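Long-range contacts in deacetylase EF_0837 (Enterococcus faecalis, PDB 2ICS), which catalyses, with two zinc ions per subunit, the deacetylation of acetyl-(R)-mandelate in vitro, though with very low efficiency: residues 62-66 with 99-103; 115-119 with 133-139; 124-129 with 156-162; 166-170 with 198-202. Residue numbers count along the deposited sequence, not the author numbering.

Contact 1: 62-66 with 99-103; sequences HCFEK and EFYDL. With ZN (zinc ion), chain B.
Two phenylalanines make the apolar centre: Phe64, in the irregular segment 62-66, packs against Phe100 on the helical turn 99-103, their CA atoms 5.7 Å apart, the nearest pair of the two backbones. Both have chi1 near 180° (t). The ring planes lie 30° apart and are slid sideways, centroids 5.1 Å apart, so that they barely overlap; each ring instead takes the other residue's methylene on its face. Phe64 CB is 3.9 Å from the Phe100 centroid and Phe100 CB 3.8 Å from the Phe64 centroid, a reciprocal pair of CH-pi contacts, with Phe64 CD2 and Phe100 CD1 3.6 Å apart. Cys63 (chi1 p) sets its sulfur at the edge of the Phe100 ring, SG to CZ 4.0 Å. One turn on, Leu103 points toward the loop, its CD1 reaching Phe64 CE2 at 4.0 Å and the CG atoms of Glu65 and Lys66 at 3.7 Å each. At the exposed edge Lys66 NZ and Glu99 OE2 are 4.4 Å apart, opposite charges too distant for a salt bridge. His62 turns away from the helix and binds zinc through NE2 at 2.0 Å, with water 1 also 2.0 Å from the metal; His60, carbamylated Lys154 and Asp272 complete the site. His60 near the end of strand 51-61 and His62 just after it form the His-X-His metal motif of amidohydrolase TIM barrels.

Contact 2: 115-119 with 133-139; sequences VNISK and KVQASLV
Lys119 lays its extended aliphatic chain (chi1 p, then t, t) over Leu138, CD to CD1 3.6 Å. Its backbone N donates to Lys133 O at 2.8 Å. The backbones come closest at Ser118 and Val134, CA atoms 4.4 Å apart, where Val134 CA makes a CA-H...O contact with Ile117 O at 3.4 Å. Water 2 lies 2.7 Å from Ile117 O and 3.2 Å from Gln135 O, able to donate to either. Gln135 is the N-cap of the helix, whose first turn directs Val139 (chi1 t) inward, CG1 3.9 Å from Val115 CG1. An Asx turn bends segment 115-119: Ser118 N donates to Asn116 OD1 at 3.2 Å, while Asn116 ND2 binds Gly90 O. Ser118 OG bonds to Glu127 O. The chain leaving strand 110-114 thus packs on the start of helix 136-145, the next helix in sequence, within a beta-alpha unit of the TIM barrel.

Contact 3: 124-129 with 156-162; sequences AQDELA and RMSRTVI. With ADE (adenine), chain D.
The Arg156 guanidinium forms a salt bridge with Glu127, both NE (3.0 Å) and NH2 (3.2 Å) donating to OE1. Water 3, 3.0 Å from the other carboxylate oxygen, OE2, and able to donate to it, accepts from Arg156 N at 3.0 Å, so Glu127 meets the guanidinium directly and the backbone N through a water. Held this way, Arg156 (chi1 m, chi2 t) has NH1 3.4 Å from adenine N1, consistent with its probable role as transition-state stabilizer. Gln125 and Thr160 also line this pocket, Gln125 NE2 3.4 Å from adenine N3 and Thr160 OG1 3.8 Å from N9: the loop after strand 110-114 and the turn after strand 156-157 flank the mouth of the TIM-barrel active site. Residues 126-129 make a type I beta turn closed by Ala129 N to Asp126 O (3.1 Å), and from it Leu128 N donates to Val161 O at 3.2 Å. The backbones are close here, Asp126 and Val161 CA atoms 3.9 Å apart. Beside this hydrogen bond, Leu128 (m, t) points toward the second segment and packs its CG on Val161 CG1 (3.8 Å), its CB on Ile162 CG2 (4.2 Å) and its CD1 on SE of the selenomethionine Met157 (4.1 Å).

Contact 4: 166-170 with 198-202; sequences GITPL and EILAL
Four aliphatic side chains interlock between the start of helix 168-178 and helix 196-202, with Ile167 and Leu170 on one side and Ile199 and Leu202 on the other. The backbones stay well apart, the nearest CA atoms being Ile167 and Ile199 at 7.2 Å, so the joint depends on side-chain reach. Ile167 points toward its partner with chi1 t and chi2 p; this sends CD1 to within 4.0 Å of Ile199 CG1 and leaves CG1 3.8 Å from Leu202 CD2. Leu170 has chi1 t and chi2 p, which brings CD2 to 4.0 Å from Ile199 CG2, 3.7 Å from Ile199 O and 3.9 Å from Leu202 CB. Ile199 adopts m, t, and Leu202 m with chi2 at 63°. Gly166, with positive phi (46°), leads into the turn in which Leu170 N donates to Ile167 O at 2.9 Å. At the outer edge, Glu198 is fully extended (t, t), its OE1 3.5 Å from Ile167 CG2. Water 4 joins the segments there, donating to Glu198 OE1 (2.7 Å) and accepting from Ile167 N (3.3 Å). Inward, Leu170 and Ile199 rest on Met157 and Val187, of strands 156-157 and 186-189. Consecutive helices meeting over neighbouring parallel strands are characteristic of the outer helical layer of a TIM barrel.

In the fold
Contacts 2, 3 and 4 form one continuous patch, while contact 1 stands apart, its nearest atoms about 7 Å from contact 2 and about 6 Å from contact 3. Contacts 2 and 3 cross along the chain and touch where Ser118 OG meets Glu127 O at 2.7 Å and where Val134 CG2 lies 3.7 Å from Leu128 CD2. Met157 ties contact 3 to contact 4, its CE 3.1 Å from Leu170 N, with its O 3.6 Å from Ile199 CD1. Contacts 1 and 3 reach the active centre directly, through zinc-bound His62 and adenine-lining Arg156, whose side chains are about 6 Å apart. Contact 4 is more remote: the Ile199 side chain is about 12 Å from adenine.

Contact 1: 62-66 with 99-103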
loop_
_atom_site.group_PDB
_atom_site.type_symbol
_atom_site.label_atom_id
_atom_site.label_comp_id
_atom_site.label_asym_id
_atom_site.label_seq_id
_atom_site.Cartn_x
_atom_site.Cartn_y
_atom_site.Cartn_z
ATOM N N HIS A 62 -0.886 3.690 8.335
ATOM C CA HIS A 62 -0.844 4.747 9.333
ATOM C C HIS A 62 -0.107 4.158 10.531
ATOM O O HIS A 62 -0.681 3.431 11.347
ATOM C CB HIS A 62 -2.256 5.195 9.686
ATOM C CG HIS A 62 -2.928 5.937 8.575
ATOM N ND1 HIS A 62 -2.529 7.181 8.136
ATOM C CD2 HIS A 62 -3.921 5.552 7.734
ATOM C CE1 HIS A 62 -3.268 7.500 7.062
ATOM N NE2 HIS A 62 -4.131 6.544 6.778
ATOM N N CYS A 63 1.187 4.455 10.610
ATOM C CA CYS A 63 2.013 3.911 11.672
ATOM C C CYS A 63 2.885 4.879 12.471
ATOM O O CYS A 63 3.971 4.501 12.914
ATOM C CB CYS A 63 2.887 2.789 11.104
ATOM S SG CYS A 63 3.943 3.291 9.740
ATOM N N PHE A 64 2.433 6.120 12.634
ATOM C CA PHE A 64 3.160 7.088 13.454
ATOM C C PHE A 64 2.562 6.806 14.833
ATOM O O PHE A 64 1.466 7.276 15.140
ATOM C CB PHE A 64 2.846 8.529 13.034
ATOM C CG PHE A 64 3.519 9.576 13.893
ATOM C CD1 PHE A 64 3.138 10.912 13.809
ATOM C CD2 PHE A 64 4.532 9.228 14.789
ATOM C CE1 PHE A 64 3.751 11.890 14.600
ATOM C CE2 PHE A 64 5.150 10.196 15.585
ATOM C CZ PHE A 64 4.759 11.528 15.490
ATOM N N GLU A 65 3.276 6.034 15.650
ATOM C CA GLU A 65 2.773 5.636 16.965
ATOM C C GLU A 65 2.404 6.743 17.959
ATOM O O GLU A 65 1.684 6.486 18.928
ATOM C CB GLU A 65 3.749 4.652 17.630
ATOM C CG GLU A 65 5.053 5.262 18.120
ATOM C CD GLU A 65 5.915 4.260 18.876
ATOM O OE1 GLU A 65 6.546 3.391 18.234
ATOM O OE2 GLU A 65 5.953 4.333 20.121
ATOM N N LYS A 66 2.873 7.964 17.727
ATOM C CA LYS A 66 2.568 9.066 18.637
ATOM C C LYS A 66 1.320 9.873 18.276
ATOM O O LYS A 66 0.913 10.753 19.034
ATOM C CB LYS A 66 3.768 10.013 18.749
ATOM C CG LYS A 66 4.966 9.414 19.464
ATOM C CD LYS A 66 4.598 8.966 20.871
ATOM C CE LYS A 66 5.826 8.519 21.644
ATOM N NZ LYS A 66 6.813 9.629 21.783
ATOM N N GLU A 99 9.572 13.961 13.798
ATOM C CA GLU A 99 9.369 13.181 15.008
ATOM C C GLU A 99 8.987 11.759 14.603
ATOM O O GLU A 99 9.361 10.787 15.262
ATOM C CB GLU A 99 8.251 13.790 15.852
ATOM C CG GLU A 99 8.161 13.216 17.250
ATOM C CD GLU A 99 6.893 13.628 17.962
ATOM O OE1 GLU A 99 6.356 14.711 17.637
ATOM O OE2 GLU A 99 6.438 12.877 18.855
ATOM N N PHE A 100 8.232 11.650 13.512
ATOM C CA PHE A 100 7.798 10.354 13.000
ATOM C C PHE A 100 8.996 9.626 12.397
ATOM O O PHE A 100 9.199 8.435 12.639
ATOM C CB PHE A 100 6.692 10.560 11.950
ATOM C CG PHE A 100 6.262 9.299 11.236
ATOM C CD1 PHE A 100 6.321 8.059 11.865
ATOM C CD2 PHE A 100 5.765 9.366 9.936
ATOM C CE1 PHE A 100 5.889 6.896 11.210
ATOM C CE2 PHE A 100 5.330 8.216 9.271
ATOM C CZ PHE A 100 5.393 6.975 9.910
ATOM N N TYR A 101 9.797 10.355 11.629
ATOM C CA TYR A 101 10.981 9.793 10.989
ATOM C C TYR A 101 11.945 9.147 11.987
ATOM O O TYR A 101 12.459 8.055 11.740
ATOM C CB TYR A 101 11.721 10.877 10.209
ATOM C CG TYR A 101 13.023 10.412 9.593
ATOM C CD1 TYR A 101 13.033 9.520 8.522
ATOM C CD2 TYR A 101 14.247 10.859 10.088
ATOM C CE1 TYR A 101 14.233 9.086 7.956
ATOM C CE2 TYR A 101 15.451 10.430 9.530
ATOM C CZ TYR A 101 15.439 9.547 8.467
ATOM O OH TYR A 101 16.630 9.127 7.915
ATOM N N ASP A 102 12.191 9.823 13.105
ATOM C CA ASP A 102 13.105 9.303 14.115
ATOM C C ASP A 102 12.638 7.967 14.682
ATOM O O ASP A 102 13.443 7.060 14.890
ATOM C CB ASP A 102 13.285 10.313 15.257
ATOM C CG ASP A 102 13.948 11.600 14.802
ATOM O OD1 ASP A 102 14.909 11.533 14.004
ATOM O OD2 ASP A 102 13.517 12.682 15.258
ATOM N N LEU A 103 11.341 7.850 14.942
ATOM C CA LEU A 103 10.795 6.608 15.473
ATOM C C LEU A 103 10.814 5.535 14.400
ATOM O O LEU A 103 11.096 4.371 14.679
ATOM C CB LEU A 103 9.358 6.810 15.955
ATOM C CG LEU A 103 9.165 7.617 17.238
ATOM C CD1 LEU A 103 7.684 7.828 17.498
ATOM C CD2 LEU A 103 9.813 6.881 18.398
HETATM ZN ZN ZN B . -5.568 6.307 5.416
HETATM O O HOH W 1 -7.475 6.158 4.787
#

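Contact 2: 115-119 with 133-139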
loop_
_atom_site.group_PDB
_atom_site.type_symbol
_atom_site.label_atom_id
_atom_site.label_comp_id
_atom_site.label_asym_id
_atom_site.label_seq_id
_atom_site.Cartn_x
_atom_site.Cartn_y
_atom_site.Cartn_z
ATOM N N VAL A 115 4.062 12.910 2.753
ATOM C CA VAL A 115 3.863 14.067 3.608
ATOM C C VAL A 115 2.517 14.682 3.266
ATOM O O VAL A 115 2.212 14.914 2.101
ATOM C CB VAL A 115 4.996 15.110 3.425
ATOM C CG1 VAL A 115 5.129 15.487 1.965
ATOM C CG2 VAL A 115 4.707 16.344 4.268
ATOM N N ASN A 116 1.701 14.911 4.287
ATOM C CA ASN A 116 0.380 15.501 4.100
ATOM C C ASN A 116 0.610 16.933 3.654
ATOM O O ASN A 116 1.497 17.598 4.178
ATOM C CB ASN A 116 -0.380 15.498 5.426
ATOM C CG ASN A 116 -1.883 15.550 5.247
ATOM O OD1 ASN A 116 -2.423 16.441 4.584
ATOM N ND2 ASN A 116 -2.574 14.590 5.852
ATOM N N ILE A 117 -0.173 17.421 2.699
ATOM C CA ILE A 117 0.009 18.796 2.248
ATOM C C ILE A 117 -0.337 19.786 3.358
ATOM O O ILE A 117 0.012 20.961 3.277
ATOM C CB ILE A 117 -0.833 19.103 0.999
ATOM C CG1 ILE A 117 -2.312 18.835 1.277
ATOM C CG2 ILE A 117 -0.330 18.268 -0.164
ATOM C CD1 ILE A 117 -3.224 19.265 0.150
ATOM N N SER A 118 -1.025 19.306 4.392
ATOM C CA SER A 118 -1.379 20.140 5.544
ATOM C C SER A 118 -0.271 19.923 6.586
ATOM O O SER A 118 -0.089 18.809 7.081
ATOM C CB SER A 118 -2.732 19.713 6.114
ATOM O OG SER A 118 -3.177 20.634 7.091
ATOM N N LYS A 119 0.457 20.987 6.917
ATOM C CA LYS A 119 1.589 20.907 7.845
ATOM C C LYS A 119 1.488 20.068 9.121
ATOM O O LYS A 119 2.506 19.564 9.599
ATOM C CB LYS A 119 2.086 22.313 8.208
ATOM C CG LYS A 119 1.119 23.207 8.976
ATOM C CD LYS A 119 1.875 24.444 9.482
ATOM C CE LYS A 119 0.976 25.462 10.179
ATOM N NZ LYS A 119 0.208 26.306 9.213
ATOM N N LYS A 133 -2.979 26.094 6.678
ATOM C CA LYS A 133 -2.188 24.938 7.092
ATOM C C LYS A 133 -1.493 24.285 5.906
ATOM O O LYS A 133 -0.545 23.517 6.076
ATOM C CB LYS A 133 -3.074 23.897 7.771
ATOM C CG LYS A 133 -3.736 24.346 9.060
ATOM C CD LYS A 133 -4.591 23.210 9.619
ATOM C CE LYS A 133 -5.290 23.589 10.906
ATOM N NZ LYS A 133 -6.129 22.460 11.403
ATOM N N VAL A 134 -1.970 24.592 4.706
ATOM C CA VAL A 134 -1.408 24.024 3.490
ATOM C C VAL A 134 -0.367 24.947 2.864
ATOM O O VAL A 134 -0.669 25.685 1.924
ATOM C CB VAL A 134 -2.523 23.745 2.455
ATOM C CG1 VAL A 134 -1.927 23.200 1.167
ATOM C CG2 VAL A 134 -3.522 22.757 3.028
ATOM N N GLN A 135 0.856 24.900 3.389
ATOM C CA GLN A 135 1.943 25.735 2.876
ATOM C C GLN A 135 2.864 24.945 1.955
ATOM O O GLN A 135 3.552 24.024 2.395
ATOM C CB GLN A 135 2.771 26.314 4.027
ATOM C CG GLN A 135 2.041 27.317 4.900
ATOM C CD GLN A 135 2.929 27.886 5.999
ATOM O OE1 GLN A 135 3.945 28.537 5.724
ATOM N NE2 GLN A 135 2.549 27.641 7.252
ATOM N N ALA A 136 2.879 25.312 0.678
ATOM C CA ALA A 136 3.722 24.634 -0.301
ATOM C C ALA A 136 5.181 24.615 0.152
ATOM O O ALA A 136 5.865 23.596 0.034
ATOM C CB ALA A 136 3.608 25.326 -1.658
ATOM N N SER A 137 5.643 25.746 0.675
ATOM C CA SER A 137 7.018 25.875 1.134
ATOM C C SER A 137 7.398 24.836 2.167
ATOM O O SER A 137 8.462 24.224 2.077
ATOM C CB SER A 137 7.255 27.269 1.722
ATOM O OG SER A 137 7.148 28.260 0.716
ATOM N N LEU A 138 6.534 24.644 3.157
ATOM C CA LEU A 138 6.819 23.678 4.209
ATOM C C LEU A 138 6.929 22.260 3.665
ATOM O O LEU A 138 7.732 21.465 4.153
ATOM C CB LEU A 138 5.742 23.735 5.296
ATOM C CG LEU A 138 5.552 25.078 6.008
ATOM C CD1 LEU A 138 4.620 24.883 7.197
ATOM C CD2 LEU A 138 6.899 25.622 6.472
ATOM N N VAL A 139 6.129 21.943 2.654
ATOM C CA VAL A 139 6.167 20.607 2.071
ATOM C C VAL A 139 7.481 20.411 1.329
ATOM O O VAL A 139 8.126 19.370 1.459
ATOM C CB VAL A 139 4.982 20.376 1.101
ATOM C CG1 VAL A 139 5.140 19.037 0.395
ATOM C CG2 VAL A 139 3.668 20.398 1.877
HETATM O O HOH W 2 2.135 22.063 4.448
#

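Contact 3: 124-129 with 156-162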
loop_
_atom_site.group_PDB
_atom_site.type_symbol
_atom_site.label_atom_id
_atom_site.label_comp_id
_atom_site.label_asym_id
_atom_site.label_seq_id
_atom_site.Cartn_x
_atom_site.Cartn_y
_atom_site.Cartn_z
ATOM N N ALA A 124 -6.256 16.853 13.360
ATOM C CA ALA A 124 -7.696 17.004 13.493
ATOM C C ALA A 124 -8.297 16.097 12.426
ATOM O O ALA A 124 -7.578 15.337 11.783
ATOM C CB ALA A 124 -8.100 18.453 13.246
ATOM N N GLN A 125 -9.606 16.168 12.235
ATOM C CA GLN A 125 -10.249 15.337 11.223
ATOM C C GLN A 125 -10.378 16.117 9.919
ATOM O O GLN A 125 -10.455 15.531 8.841
ATOM C CB GLN A 125 -11.635 14.897 11.702
ATOM C CG GLN A 125 -12.418 14.056 10.691
ATOM C CD GLN A 125 -11.768 12.712 10.403
ATOM O OE1 GLN A 125 -11.578 11.894 11.308
ATOM N NE2 GLN A 125 -11.430 12.474 9.138
ATOM N N ASP A 126 -10.390 17.441 10.029
ATOM C CA ASP A 126 -10.535 18.315 8.867
ATOM C C ASP A 126 -9.303 19.179 8.626
ATOM O O ASP A 126 -9.391 20.407 8.618
ATOM C CB ASP A 126 -11.763 19.211 9.054
ATOM C CG ASP A 126 -11.721 20.007 10.361
ATOM O OD1 ASP A 126 -12.672 20.781 10.617
ATOM O OD2 ASP A 126 -10.744 19.862 11.129
ATOM N N GLU A 127 -8.160 18.541 8.402
ATOM C CA GLU A 127 -6.924 19.284 8.196
ATOM C C GLU A 127 -6.830 20.079 6.896
ATOM O O GLU A 127 -5.826 20.740 6.645
ATOM C CB GLU A 127 -5.720 18.349 8.359
ATOM C CG GLU A 127 -6.030 16.878 8.145
ATOM C CD GLU A 127 -5.767 16.449 6.730
ATOM O OE1 GLU A 127 -5.989 15.261 6.401
ATOM O OE2 GLU A 127 -5.329 17.315 5.947
ATOM N N LEU A 128 -7.872 20.028 6.072
ATOM C CA LEU A 128 -7.872 20.798 4.831
ATOM C C LEU A 128 -8.963 21.875 4.865
ATOM O O LEU A 128 -9.186 22.582 3.882
ATOM C CB LEU A 128 -8.060 19.884 3.616
ATOM C CG LEU A 128 -6.904 18.925 3.297
ATOM C CD1 LEU A 128 -7.175 18.231 1.968
ATOM C CD2 LEU A 128 -5.583 19.695 3.221
ATOM N N ALA A 129 -9.626 21.998 6.014
ATOM C CA ALA A 129 -10.684 22.985 6.215
ATOM C C ALA A 129 -10.075 24.382 6.376
ATOM O O ALA A 129 -10.701 25.386 6.040
ATOM C CB ALA A 129 -11.504 22.623 7.448
ATOM N N ARG A 156 -6.314 14.202 1.242
ATOM C CA ARG A 156 -7.563 13.502 1.528
ATOM C C ARG A 156 -8.750 14.327 1.066
ATOM O O ARG A 156 -9.282 15.143 1.814
ATOM C CB ARG A 156 -7.670 13.198 3.023
ATOM C CG ARG A 156 -6.586 12.257 3.535
ATOM C CD ARG A 156 -6.999 11.621 4.856
ATOM N NE ARG A 156 -7.237 12.614 5.900
ATOM C CZ ARG A 156 -8.029 12.414 6.947
ATOM N NH1 ARG A 156 -8.662 11.255 7.088
ATOM N NH2 ARG A 156 -8.196 13.372 7.853
HETATM N N MSE A 157 -9.172 14.089 -0.173
HETATM C CA MSE A 157 -10.270 14.840 -0.767
HETATM C C MSE A 157 -11.689 14.312 -0.519
HETATM O O MSE A 157 -12.296 13.707 -1.405
HETATM C CB MSE A 157 -10.027 14.975 -2.275
HETATM C CG MSE A 157 -8.671 15.591 -2.641
HETATM SE SE MSE A 157 -8.365 17.335 -1.817
HETATM C CE MSE A 157 -6.474 17.527 -2.091
ATOM N N SER A 158 -12.212 14.546 0.684
ATOM C CA SER A 158 -13.567 14.123 1.018
ATOM C C SER A 158 -14.225 15.081 2.012
ATOM O O SER A 158 -13.550 15.790 2.763
ATOM C CB SER A 158 -13.582 12.697 1.577
ATOM O OG SER A 158 -13.086 12.650 2.902
ATOM N N ARG A 159 -15.554 15.084 1.995
ATOM C CA ARG A 159 -16.394 15.933 2.836
ATOM C C ARG A 159 -15.889 16.362 4.212
ATOM O O ARG A 159 -15.732 17.552 4.475
ATOM C CB ARG A 159 -17.772 15.271 2.999
ATOM C CG ARG A 159 -18.733 16.011 3.922
ATOM C CD ARG A 159 -20.137 15.425 3.846
ATOM N NE ARG A 159 -20.170 14.002 4.180
ATOM C CZ ARG A 159 -20.103 13.512 5.416
ATOM N NH1 ARG A 159 -20.001 14.330 6.459
ATOM N NH2 ARG A 159 -20.139 12.196 5.615
ATOM N N THR A 160 -15.654 15.399 5.094
ATOM C CA THR A 160 -15.219 15.705 6.451
ATOM C C THR A 160 -13.805 16.266 6.557
ATOM O O THR A 160 -13.383 16.691 7.629
ATOM C CB THR A 160 -15.325 14.454 7.361
ATOM O OG1 THR A 160 -14.344 13.485 6.969
ATOM C CG2 THR A 160 -16.718 13.828 7.251
ATOM N N VAL A 161 -13.074 16.289 5.450
ATOM C CA VAL A 161 -11.710 16.795 5.483
ATOM C C VAL A 161 -11.556 18.227 4.992
ATOM O O VAL A 161 -10.849 19.028 5.606
ATOM C CB VAL A 161 -10.761 15.906 4.629
ATOM C CG1 VAL A 161 -9.323 16.381 4.778
ATOM C CG2 VAL A 161 -10.885 14.450 5.045
ATOM N N ILE A 162 -12.232 18.547 3.893
ATOM C CA ILE A 162 -12.119 19.855 3.255
ATOM C C ILE A 162 -13.008 21.007 3.699
ATOM O O ILE A 162 -12.850 22.114 3.198
ATOM C CB ILE A 162 -12.329 19.726 1.741
ATOM C CG1 ILE A 162 -13.770 19.271 1.473
ATOM C CG2 ILE A 162 -11.318 18.745 1.152
ATOM C CD1 ILE A 162 -14.172 19.314 0.012
HETATM N N9 ADE D . -13.523 9.770 7.229
HETATM C C8 ADE D . -13.585 9.629 5.871
HETATM N N7 ADE D . -12.492 9.075 5.421
HETATM C C5 ADE D . -11.657 8.824 6.458
HETATM C C6 ADE D . -10.358 8.252 6.598
HETATM N N6 ADE D . -9.665 7.798 5.489
HETATM N N1 ADE D . -9.818 8.160 7.837
HETATM C C2 ADE D . -10.472 8.593 8.929
HETATM N N3 ADE D . -11.691 9.137 8.840
HETATM C C4 ADE D . -12.312 9.271 7.644
HETATM O O HOH W 3 -5.098 15.858 3.372
#

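Contact 4: 166-170 with 198-202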
loop_
_atom_site.group_PDB
_atom_site.type_symbol
_atom_site.label_atom_id
_atom_site.label_comp_id
_atom_site.label_asym_id
_atom_site.label_seq_id
_atom_site.Cartn_x
_atom_site.Cartn_y
_atom_site.Cartn_z
ATOM N N GLY A 166 -13.779 23.051 -0.978
ATOM C CA GLY A 166 -14.009 22.323 -2.217
ATOM C C GLY A 166 -12.845 21.563 -2.836
ATOM O O GLY A 166 -12.179 20.769 -2.172
ATOM N N ILE A 167 -12.602 21.815 -4.121
ATOM C CA ILE A 167 -11.541 21.142 -4.867
ATOM C C ILE A 167 -10.193 21.857 -4.762
ATOM O O ILE A 167 -9.155 21.309 -5.147
ATOM C CB ILE A 167 -11.925 21.036 -6.367
ATOM C CG1 ILE A 167 -11.045 20.005 -7.073
ATOM C CG2 ILE A 167 -11.762 22.391 -7.043
ATOM C CD1 ILE A 167 -11.260 18.583 -6.596
ATOM N N THR A 168 -10.215 23.075 -4.238
ATOM C CA THR A 168 -9.011 23.887 -4.100
ATOM C C THR A 168 -7.797 23.168 -3.495
ATOM O O THR A 168 -6.669 23.376 -3.938
ATOM C CB THR A 168 -9.297 25.161 -3.265
ATOM O OG1 THR A 168 -10.416 25.862 -3.825
ATOM C CG2 THR A 168 -8.091 26.083 -3.277
ATOM N N PRO A 169 -8.008 22.322 -2.471
ATOM C CA PRO A 169 -6.865 21.622 -1.872
ATOM C C PRO A 169 -6.122 20.725 -2.857
ATOM O O PRO A 169 -4.897 20.593 -2.785
ATOM C CB PRO A 169 -7.505 20.830 -0.732
ATOM C CG PRO A 169 -8.657 21.713 -0.330
ATOM C CD PRO A 169 -9.227 22.099 -1.672
ATOM N N LEU A 170 -6.864 20.108 -3.774
ATOM C CA LEU A 170 -6.254 19.233 -4.764
ATOM C C LEU A 170 -5.420 20.042 -5.751
ATOM O O LEU A 170 -4.331 19.620 -6.137
ATOM C CB LEU A 170 -7.330 18.428 -5.508
ATOM C CG LEU A 170 -6.843 17.408 -6.551
ATOM C CD1 LEU A 170 -5.864 16.421 -5.914
ATOM C CD2 LEU A 170 -8.039 16.668 -7.135
ATOM N N GLU A 198 -14.924 15.622 -10.550
ATOM C CA GLU A 198 -14.119 16.830 -10.431
ATOM C C GLU A 198 -12.715 16.453 -9.956
ATOM O O GLU A 198 -11.729 17.059 -10.353
ATOM C CB GLU A 198 -14.787 17.787 -9.436
ATOM C CG GLU A 198 -14.258 19.210 -9.455
ATOM C CD GLU A 198 -15.034 20.133 -8.520
ATOM O OE1 GLU A 198 -14.732 21.345 -8.504
ATOM O OE2 GLU A 198 -15.939 19.646 -7.802
ATOM N N ILE A 199 -12.640 15.440 -9.101
ATOM C CA ILE A 199 -11.370 14.958 -8.571
ATOM C C ILE A 199 -10.574 14.217 -9.639
ATOM O O ILE A 199 -9.388 14.487 -9.851
ATOM C CB ILE A 199 -11.601 13.997 -7.386
ATOM C CG1 ILE A 199 -12.226 14.759 -6.218
ATOM C CG2 ILE A 199 -10.292 13.353 -6.965
ATOM C CD1 ILE A 199 -12.576 13.883 -5.035
ATOM N N LEU A 200 -11.236 13.278 -10.304
ATOM C CA LEU A 200 -10.605 12.476 -11.342
ATOM C C LEU A 200 -10.133 13.333 -12.504
ATOM O O LEU A 200 -9.120 13.030 -13.136
ATOM C CB LEU A 200 -11.577 11.402 -11.842
ATOM C CG LEU A 200 -11.926 10.282 -10.851
ATOM C CD1 LEU A 200 -12.999 9.388 -11.439
ATOM C CD2 LEU A 200 -10.693 9.457 -10.543
ATOM N N ALA A 201 -10.864 14.411 -12.771
ATOM C CA ALA A 201 -10.523 15.312 -13.864
ATOM C C ALA A 201 -9.169 15.993 -13.666
ATOM O O ALA A 201 -8.463 16.271 -14.634
ATOM C CB ALA A 201 -11.612 16.364 -14.024
ATOM N N LEU A 202 -8.805 16.258 -12.417
ATOM C CA LEU A 202 -7.535 16.919 -12.136
ATOM C C LEU A 202 -6.348 15.969 -11.988
ATOM O O LEU A 202 -5.194 16.389 -12.064
ATOM C CB LEU A 202 -7.660 17.788 -10.883
ATOM C CG LEU A 202 -8.354 19.146 -11.045
ATOM C CD1 LEU A 202 -9.806 18.962 -11.464
ATOM C CD2 LEU A 202 -8.270 19.903 -9.724
HETATM O O HOH W 4 -15.143 22.435 -6.063
#